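PDB 2QZQ: axin interactor, dorsalization-associated protein from Danio rerio, which acts as a ventralizing factor in the embryo, binding axin and disrupting its homodimerization so that axin-mediated JNK activation is inhibited. Local coordinates for residues Gln30-Pro34 with Phe90-Pro95. Numbering follows the deposited sequence.
Sequences QCIDP and FKHYKP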
loop_
_atom_site.group_PDB
_atom_site.type_symbol
_atom_site.label_atom_id
_atom_site.label_comp_id
_atom_site.label_asym_id
_atom_site.label_seq_id
_atom_site.Cartn_x
_atom_site.Cartn_y
_atom_site.Cartn_z
ATOM N N GLN A 30 4.786 17.594 -6.366
ATOM C CA GLN A 30 4.936 17.568 -7.830
ATOM C C GLN A 30 4.147 16.459 -8.506
ATOM O O GLN A 30 3.938 16.500 -9.750
ATOM C CB GLN A 30 6.408 17.383 -8.211
ATOM C CG GLN A 30 7.354 18.418 -7.609
ATOM C CD GLN A 30 8.676 18.488 -8.333
ATOM O OE1 GLN A 30 9.193 17.474 -8.835
ATOM N NE2 GLN A 30 9.242 19.699 -8.403
ATOM N N CYS A 31 3.780 15.435 -7.728
ATOM C CA CYS A 31 3.168 14.242 -8.269
ATOM C C CYS A 31 1.726 14.534 -8.628
ATOM O O CYS A 31 0.948 15.017 -7.804
ATOM C CB CYS A 31 3.273 13.029 -7.296
ATOM S SG CYS A 31 4.974 12.578 -6.920
ATOM N N ILE A 32 1.405 14.270 -9.890
ATOM C CA ILE A 32 0.096 14.572 -10.464
ATOM C C ILE A 32 -0.851 13.373 -10.381
ATOM O O ILE A 32 -0.491 12.253 -10.766
ATOM C CB ILE A 32 0.237 15.031 -11.973
ATOM C CG1 ILE A 32 1.242 16.198 -12.109
ATOM C CG2 ILE A 32 -1.132 15.365 -12.546
ATOM C CD1 ILE A 32 0.919 17.436 -11.246
ATOM N N ASP A 33 -2.050 13.617 -9.857
ATOM C CA ASP A 33 -3.110 12.599 -9.741
ATOM C C ASP A 33 -2.583 11.343 -9.042
ATOM O O ASP A 33 -2.680 10.229 -9.569
ATOM C CB ASP A 33 -3.699 12.253 -11.109
ATOM C CG ASP A 33 -4.433 13.435 -11.742
ATOM O OD1 ASP A 33 -4.772 14.383 -11.023
ATOM O OD2 ASP A 33 -4.658 13.387 -12.961
ATOM N N PRO A 34 -2.020 11.534 -7.848
ATOM C CA PRO A 34 -1.400 10.388 -7.158
ATOM C C PRO A 34 -2.424 9.406 -6.595
ATOM O O PRO A 34 -3.494 9.805 -6.101
ATOM C CB PRO A 34 -0.608 11.047 -6.029
ATOM C CG PRO A 34 -1.375 12.303 -5.721
ATOM C CD PRO A 34 -1.908 12.791 -7.076
ATOM N N PHE A 90 2.785 3.319 -5.166
ATOM C CA PHE A 90 2.402 4.697 -5.363
ATOM C C PHE A 90 2.526 5.012 -6.848
ATOM O O PHE A 90 3.590 4.840 -7.446
ATOM C CB PHE A 90 3.284 5.616 -4.545
ATOM C CG PHE A 90 2.996 7.082 -4.756
ATOM C CD1 PHE A 90 2.094 7.740 -3.951
ATOM C CD2 PHE A 90 3.637 7.786 -5.787
ATOM C CE1 PHE A 90 1.836 9.108 -4.161
ATOM C CE2 PHE A 90 3.393 9.113 -6.002
ATOM C CZ PHE A 90 2.490 9.789 -5.180
ATOM N N LYS A 91 1.400 5.432 -7.430
ATOM C CA LYS A 91 1.314 5.699 -8.863
ATOM C C LYS A 91 0.889 7.135 -9.112
ATOM O O LYS A 91 0.185 7.739 -8.300
ATOM C CB LYS A 91 0.327 4.733 -9.487
ATOM C CG LYS A 91 0.843 3.257 -9.472
ATOM C CD LYS A 91 -0.158 2.324 -10.074
ATOM C CE LYS A 91 0.239 0.879 -9.896
ATOM N NZ LYS A 91 -0.880 -0.006 -10.353
ATOM N N HIS A 92 1.311 7.680 -10.256
ATOM C CA HIS A 92 1.059 9.073 -10.571
ATOM C C HIS A 92 1.171 9.264 -12.089
ATOM O O HIS A 92 1.766 8.426 -12.810
ATOM C CB HIS A 92 1.981 10.027 -9.769
ATOM C CG HIS A 92 3.434 9.944 -10.149
ATOM N ND1 HIS A 92 4.182 8.788 -10.018
ATOM C CD2 HIS A 92 4.269 10.865 -10.680
ATOM C CE1 HIS A 92 5.408 9.006 -10.456
ATOM N NE2 HIS A 92 5.490 10.260 -10.854
ATOM N N TYR A 93 0.582 10.362 -12.548
ATOM C CA TYR A 93 0.534 10.675 -13.981
ATOM C C TYR A 93 1.767 11.471 -14.360
ATOM O O TYR A 93 2.010 12.520 -13.776
ATOM C CB TYR A 93 -0.714 11.531 -14.274
ATOM C CG TYR A 93 -0.793 11.988 -15.725
ATOM C CD1 TYR A 93 -1.127 11.083 -16.724
ATOM C CD2 TYR A 93 -0.513 13.311 -16.080
ATOM C CE1 TYR A 93 -1.213 11.480 -18.077
ATOM C CE2 TYR A 93 -0.602 13.723 -17.420
ATOM C CZ TYR A 93 -0.940 12.801 -18.408
ATOM O OH TYR A 93 -1.019 13.185 -19.744
ATOM N N LYS A 94 2.517 10.999 -15.359
ATOM C CA LYS A 94 3.729 11.712 -15.818
ATOM C C LYS A 94 3.379 12.549 -17.052
ATOM O O LYS A 94 3.128 11.992 -18.139
ATOM C CB LYS A 94 4.858 10.734 -16.145
ATOM C CG LYS A 94 5.426 10.013 -14.922
ATOM C CD LYS A 94 6.578 9.125 -15.354
ATOM C CE LYS A 94 7.944 9.684 -14.934
ATOM N NZ LYS A 94 8.945 8.548 -14.886
ATOM N N PRO A 95 3.321 13.885 -16.891
ATOM C CA PRO A 95 2.773 14.696 -17.994
ATOM C C PRO A 95 3.601 14.710 -19.276
ATOM O O PRO A 95 3.038 14.944 -20.362
ATOM C CB PRO A 95 2.703 16.115 -17.386
ATOM C CG PRO A 95 2.816 15.919 -15.924
ATOM C CD PRO A 95 3.685 14.719 -15.738
#
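Tyr93 N donates a nearly straight hydrogen bond to Ile32 O (2.8 Å, 175° at the hydrogen), a backbone bond that ties the loop of Gln30-Pro34 to the last part of strand 85-94. A weaker contact lies two residues further along each segment, where Pro34 CA is 3.3 Å from Lys91 O in a CA-H...O approach. The amine of Lys91 itself turns elsewhere, to Thr37 OG1. In this C-terminal C2 domain, a beta sandwich, the antiparallel pairing of strands 34-41 and 85-94 begins just past the corner at Asp33, with a backbone bond between Lys91 and Tyr35. The loop segment falls within the region that probably binds axin.

Apolar contacts separate onto two sides. Inward, Phe90 carries its CG anti to the backbone N (chi1 177°), which brings the far end of the ring up to the loop: CZ meets Pro34 CB at 3.4 Å, while Cys31 CB sits at the ring edge, in plane, 3.9 Å from CZ. Ile65 of strand 64-72 also touches both Pro34 and Phe90. Replacing Phe90 by alanine would probably open a gap beside Pro34 CB and leave Cys31 with His92 as its one remaining aromatic neighbour across this contact. Outward, Ile32 sends its two branches to Tyr93 and Pro95, CG2 reaching Tyr93 CD2 and CG1 reaching Pro95 CG, each at 4.1 Å.

Sulfur-aromatic contacts complete the inner side. Cys31 SG approaches the Phe90 ring obliquely, 3.9 Å from CE2, and stands over one face of the His92 ring, 4.5 Å from its centroid.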